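YcgJ protein (PDB 1XXL) is of unknown function but probably transfers methyl groups from S-adenosyl-L-methionine, as other members of the methyltransferase superfamily do. Local coordinates at residues D27-F39 with A59-F73. Residues are numbered along the deposited sequence; the frame is centred on the assembly and turned at random.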
loop_
_atom_site.group_PDB
_atom_site.type_symbol
_atom_site.label_atom_id
_atom_site.label_comp_id
_atom_site.label_asym_id
_atom_site.label_seq_id
_atom_site.Cartn_x
_atom_site.Cartn_y
_atom_site.Cartn_z
ATOM N N ASP A 27 2.585 11.486 2.411
ATOM C CA ASP A 27 1.783 10.306 2.074
ATOM C C ASP A 27 1.772 10.076 0.562
ATOM O O ASP A 27 1.268 10.907 -0.215
ATOM C CB ASP A 27 0.343 10.457 2.569
ATOM C CG ASP A 27 -0.511 9.204 2.297
ATOM O OD1 ASP A 27 0.012 8.047 2.379
ATOM O OD2 ASP A 27 -1.716 9.383 2.003
ATOM N N ILE A 28 2.343 8.947 0.165
ATOM C CA ILE A 28 2.447 8.558 -1.221
ATOM C C ILE A 28 1.277 7.673 -1.625
ATOM O O ILE A 28 1.043 6.628 -1.016
ATOM C CB ILE A 28 3.751 7.813 -1.466
ATOM C CG1 ILE A 28 4.916 8.734 -1.114
ATOM C CG2 ILE A 28 3.829 7.399 -2.916
ATOM C CD1 ILE A 28 6.264 8.111 -1.209
ATOM N N GLY A 29 0.569 8.080 -2.669
ATOM C CA GLY A 29 -0.688 7.431 -3.079
ATOM C C GLY A 29 -1.810 7.814 -2.139
ATOM O O GLY A 29 -2.474 6.955 -1.581
ATOM N N ALA A 30 -2.031 9.105 -1.958
ATOM C CA ALA A 30 -2.890 9.589 -0.890
ATOM C C ALA A 30 -4.396 9.274 -1.027
ATOM O O ALA A 30 -5.141 9.403 -0.048
ATOM C CB ALA A 30 -2.682 11.078 -0.716
ATOM N N GLY A 31 -4.840 8.909 -2.231
ATOM C CA GLY A 31 -6.245 8.538 -2.480
ATOM C C GLY A 31 -7.191 9.651 -2.092
ATOM O O GLY A 31 -6.962 10.808 -2.447
ATOM N N ALA A 32 -8.239 9.306 -1.349
ATOM C CA ALA A 32 -9.245 10.279 -0.896
ATOM C C ALA A 32 -8.821 11.077 0.356
ATOM O O ALA A 32 -9.562 11.950 0.826
ATOM C CB ALA A 32 -10.602 9.569 -0.661
ATOM N N GLY A 33 -7.637 10.781 0.890
ATOM C CA GLY A 33 -6.998 11.633 1.881
ATOM C C GLY A 33 -7.060 11.077 3.284
ATOM O O GLY A 33 -6.661 11.751 4.221
ATOM N N HIS A 34 -7.549 9.852 3.447
ATOM C CA HIS A 34 -7.769 9.324 4.800
ATOM C C HIS A 34 -6.485 9.217 5.628
ATOM O O HIS A 34 -6.498 9.569 6.804
ATOM C CB HIS A 34 -8.499 7.978 4.747
ATOM C CG HIS A 34 -9.920 8.093 4.301
ATOM N ND1 HIS A 34 -10.296 7.957 2.984
ATOM C CD2 HIS A 34 -11.051 8.373 4.991
ATOM C CE1 HIS A 34 -11.604 8.127 2.881
ATOM N NE2 HIS A 34 -12.087 8.380 4.086
ATOM N N THR A 35 -5.387 8.760 5.019
ATOM C CA THR A 35 -4.139 8.601 5.759
ATOM C C THR A 35 -3.635 9.957 6.251
ATOM O O THR A 35 -3.282 10.108 7.420
ATOM C CB THR A 35 -3.028 7.865 4.947
ATOM O OG1 THR A 35 -3.539 6.627 4.466
ATOM C CG2 THR A 35 -1.805 7.558 5.822
ATOM N N ALA A 36 -3.627 10.943 5.362
ATOM C CA ALA A 36 -3.128 12.280 5.704
ATOM C C ALA A 36 -3.976 12.931 6.783
ATOM O O ALA A 36 -3.442 13.529 7.727
ATOM C CB ALA A 36 -3.060 13.186 4.447
ATOM N N LEU A 37 -5.293 12.824 6.659
ATOM C CA LEU A 37 -6.182 13.362 7.702
ATOM C C LEU A 37 -5.993 12.706 9.060
ATOM O O LEU A 37 -6.038 13.375 10.095
ATOM C CB LEU A 37 -7.635 13.229 7.292
ATOM C CG LEU A 37 -8.042 14.034 6.057
ATOM C CD1 LEU A 37 -9.537 13.842 5.867
ATOM C CD2 LEU A 37 -7.735 15.482 6.219
ATOM N N ALA A 38 -5.762 11.399 9.067
ATOM C CA ALA A 38 -5.556 10.695 10.337
ATOM C C ALA A 38 -4.275 11.139 11.053
ATOM O O ALA A 38 -4.239 11.185 12.275
ATOM C CB ALA A 38 -5.584 9.198 10.123
ATOM N N PHE A 39 -3.240 11.501 10.297
ATOM C CA PHE A 39 -1.991 11.959 10.900
ATOM C C PHE A 39 -2.065 13.387 11.395
ATOM O O PHE A 39 -1.310 13.765 12.295
ATOM C CB PHE A 39 -0.811 11.823 9.907
ATOM C CG PHE A 39 -0.120 10.483 9.963
ATOM C CD1 PHE A 39 -0.628 9.395 9.260
ATOM C CD2 PHE A 39 1.027 10.306 10.732
ATOM C CE1 PHE A 39 0.002 8.134 9.326
ATOM C CE2 PHE A 39 1.672 9.059 10.783
ATOM C CZ PHE A 39 1.151 7.981 10.085
ATOM N N ALA A 59 -9.532 14.646 -2.266
ATOM C CA ALA A 59 -8.867 14.754 -0.968
ATOM C C ALA A 59 -8.913 16.173 -0.408
ATOM O O ALA A 59 -9.156 16.359 0.786
ATOM C CB ALA A 59 -7.420 14.234 -1.030
ATOM N N SER A 60 -8.682 17.170 -1.259
ATOM C CA SER A 60 -8.665 18.566 -0.809
ATOM C C SER A 60 -10.041 19.012 -0.309
ATOM O O SER A 60 -10.134 19.734 0.677
ATOM C CB SER A 60 -8.213 19.527 -1.911
ATOM O OG SER A 60 -7.113 19.036 -2.634
ATOM N N SER A 61 -11.105 18.590 -0.983
ATOM C CA SER A 61 -12.441 18.986 -0.545
ATOM C C SER A 61 -12.823 18.246 0.736
ATOM O O SER A 61 -13.491 18.812 1.592
ATOM C CB SER A 61 -13.475 18.789 -1.650
ATOM O OG SER A 61 -13.669 17.420 -1.903
ATOM N N PHE A 62 -12.347 17.011 0.889
ATOM C CA PHE A 62 -12.562 16.231 2.112
ATOM C C PHE A 62 -11.870 16.864 3.343
ATOM O O PHE A 62 -12.454 16.886 4.438
ATOM C CB PHE A 62 -12.132 14.772 1.868
ATOM C CG PHE A 62 -12.404 13.835 3.016
ATOM C CD1 PHE A 62 -13.609 13.870 3.714
ATOM C CD2 PHE A 62 -11.464 12.869 3.368
ATOM C CE1 PHE A 62 -13.847 12.998 4.761
ATOM C CE2 PHE A 62 -11.706 11.979 4.407
ATOM C CZ PHE A 62 -12.893 12.051 5.108
ATOM N N ALA A 63 -10.653 17.397 3.157
ATOM C CA ALA A 63 -9.948 18.167 4.197
ATOM C C ALA A 63 -10.719 19.435 4.602
ATOM O O ALA A 63 -10.874 19.732 5.793
ATOM C CB ALA A 63 -8.575 18.549 3.725
ATOM N N GLN A 64 -11.184 20.171 3.593
ATOM C CA GLN A 64 -12.034 21.358 3.786
ATOM C C GLN A 64 -13.308 21.021 4.572
ATOM O O GLN A 64 -13.634 21.664 5.546
ATOM C CB GLN A 64 -12.415 21.930 2.424
ATOM C CG GLN A 64 -12.905 23.350 2.466
ATOM C CD GLN A 64 -13.076 23.893 1.077
ATOM O OE1 GLN A 64 -12.405 24.860 0.678
ATOM N NE2 GLN A 64 -13.950 23.248 0.299
ATOM N N GLU A 65 -14.002 19.982 4.137
ATOM C CA GLU A 65 -15.200 19.469 4.815
ATOM C C GLU A 65 -14.961 19.070 6.280
ATOM O O GLU A 65 -15.867 19.202 7.114
ATOM C CB GLU A 65 -15.753 18.286 4.010
ATOM C CG GLU A 65 -16.729 17.385 4.735
ATOM C CD GLU A 65 -17.136 16.181 3.885
ATOM O OE1 GLU A 65 -17.002 15.026 4.372
ATOM O OE2 GLU A 65 -17.576 16.401 2.727
ATOM N N LYS A 66 -13.758 18.588 6.598
ATOM C CA LYS A 66 -13.399 18.274 7.988
ATOM C C LYS A 66 -12.701 19.445 8.696
ATOM O O LYS A 66 -12.397 19.353 9.890
ATOM C CB LYS A 66 -12.549 16.986 8.064
ATOM C CG LYS A 66 -13.284 15.714 7.586
ATOM C CD LYS A 66 -14.544 15.392 8.470
ATOM C CE LYS A 66 -15.482 14.343 7.847
ATOM N NZ LYS A 66 -16.913 14.385 8.404
ATOM N N GLY A 67 -12.451 20.535 7.969
ATOM C CA GLY A 67 -11.846 21.740 8.550
ATOM C C GLY A 67 -10.363 21.669 8.910
ATOM O O GLY A 67 -9.860 22.490 9.706
ATOM N N VAL A 68 -9.641 20.708 8.336
ATOM C CA VAL A 68 -8.208 20.577 8.636
ATOM C C VAL A 68 -7.388 21.520 7.740
ATOM O O VAL A 68 -7.563 21.549 6.526
ATOM C CB VAL A 68 -7.698 19.111 8.539
ATOM C CG1 VAL A 68 -8.555 18.174 9.368
ATOM C CG2 VAL A 68 -7.690 18.649 7.150
ATOM N N GLU A 69 -6.489 22.271 8.361
ATOM C CA GLU A 69 -5.722 23.314 7.696
ATOM C C GLU A 69 -4.245 22.955 7.456
ATOM O O GLU A 69 -3.519 23.720 6.816
ATOM C CB GLU A 69 -5.784 24.594 8.540
ATOM C CG GLU A 69 -7.223 25.023 8.950
ATOM C CD GLU A 69 -7.979 25.806 7.868
ATOM O OE1 GLU A 69 -7.500 25.855 6.699
ATOM O OE2 GLU A 69 -9.063 26.380 8.203
ATOM N N ASN A 70 -3.800 21.808 7.963
ATOM C CA ASN A 70 -2.389 21.438 7.899
ATOM C C ASN A 70 -2.104 20.221 6.981
ATOM O O ASN A 70 -1.073 19.560 7.128
ATOM C CB ASN A 70 -1.842 21.218 9.325
ATOM C CG ASN A 70 -2.393 19.957 9.989
ATOM O OD1 ASN A 70 -3.515 19.515 9.697
ATOM N ND2 ASN A 70 -1.600 19.367 10.881
ATOM N N VAL A 71 -3.013 19.945 6.045
ATOM C CA VAL A 71 -2.840 18.878 5.081
ATOM C C VAL A 71 -2.989 19.485 3.690
ATOM O O VAL A 71 -3.874 20.305 3.477
ATOM C CB VAL A 71 -3.851 17.680 5.288
ATOM C CG1 VAL A 71 -3.793 17.150 6.692
ATOM C CG2 VAL A 71 -5.282 18.090 4.947
ATOM N N ARG A 72 -2.113 19.125 2.760
ATOM C CA ARG A 72 -2.225 19.588 1.374
ATOM C C ARG A 72 -2.033 18.393 0.437
ATOM O O ARG A 72 -1.348 17.432 0.786
ATOM C CB ARG A 72 -1.213 20.718 1.082
ATOM C CG ARG A 72 -1.626 22.104 1.668
ATOM C CD ARG A 72 -0.758 23.290 1.134
ATOM N NE ARG A 72 -0.866 23.438 -0.343
ATOM C CZ ARG A 72 -1.433 24.454 -1.008
ATOM N NH1 ARG A 72 -1.931 25.512 -0.379
ATOM N NH2 ARG A 72 -1.480 24.406 -2.340
ATOM N N PHE A 73 -2.670 18.443 -0.725
ATOM C CA PHE A 73 -2.591 17.368 -1.711
ATOM C C PHE A 73 -2.087 17.919 -3.028
ATOM O O PHE A 73 -2.329 19.064 -3.382
ATOM C CB PHE A 73 -3.933 16.657 -1.868
ATOM C CG PHE A 73 -4.450 16.094 -0.575
ATOM C CD1 PHE A 73 -5.306 16.845 0.229
ATOM C CD2 PHE A 73 -4.015 14.856 -0.117
ATOM C CE1 PHE A 73 -5.742 16.374 1.437
ATOM C CE2 PHE A 73 -4.451 14.359 1.110
ATOM C CZ PHE A 73 -5.306 15.115 1.892
#
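Helix 34-39 runs beside helix 59-66 at 32°, their axes 10.5 Å apart, and the turn before it brings the Ala-32 carbonyl onto the other helix, O meeting Ala-59 CA in a CA-H...O contact of 3.4 Å. Leu-37 divides its two methyls: CD1 packs on Phe-62, 3.2 Å from CE2, while CD2 packs against the neighbouring CG2 methyls of Val-68 and Val-71, tightly on the former at 3.3 Å. The Phe-62 ring reaches over to the start of helix 34-39 because a chi1 of -175° turns CG away from its own backbone N, and its CE2 sits above one face of the imidazole of His-34, the planes inclined at 54°. Cutting Phe-62 back to alanine is likely to leave Leu-37 CD1 and that imidazole face without their shared apolar neighbour, the His-34 ring freer to turn. Nearer the turn, the Phe-73 ring carries Ala-59 CB over the centre of one face, 3.3 Å above the plane, and its CE2 lies 3.8 Å from Gly-33 CA. The positive phi of Gly-33 suits a residue without a side chain, which lets Ala-59 and Phe-73 come this close. Gly-31 and Gly-33 fit the glycine-rich loop of Rossmann-like methyltransferases, which includes the S-adenosyl-L-methionine-binding Gly-29. No hydrogen bond joins the two segments, so apolar packing and close backbone approach seat the helix that follows the cofactor loop.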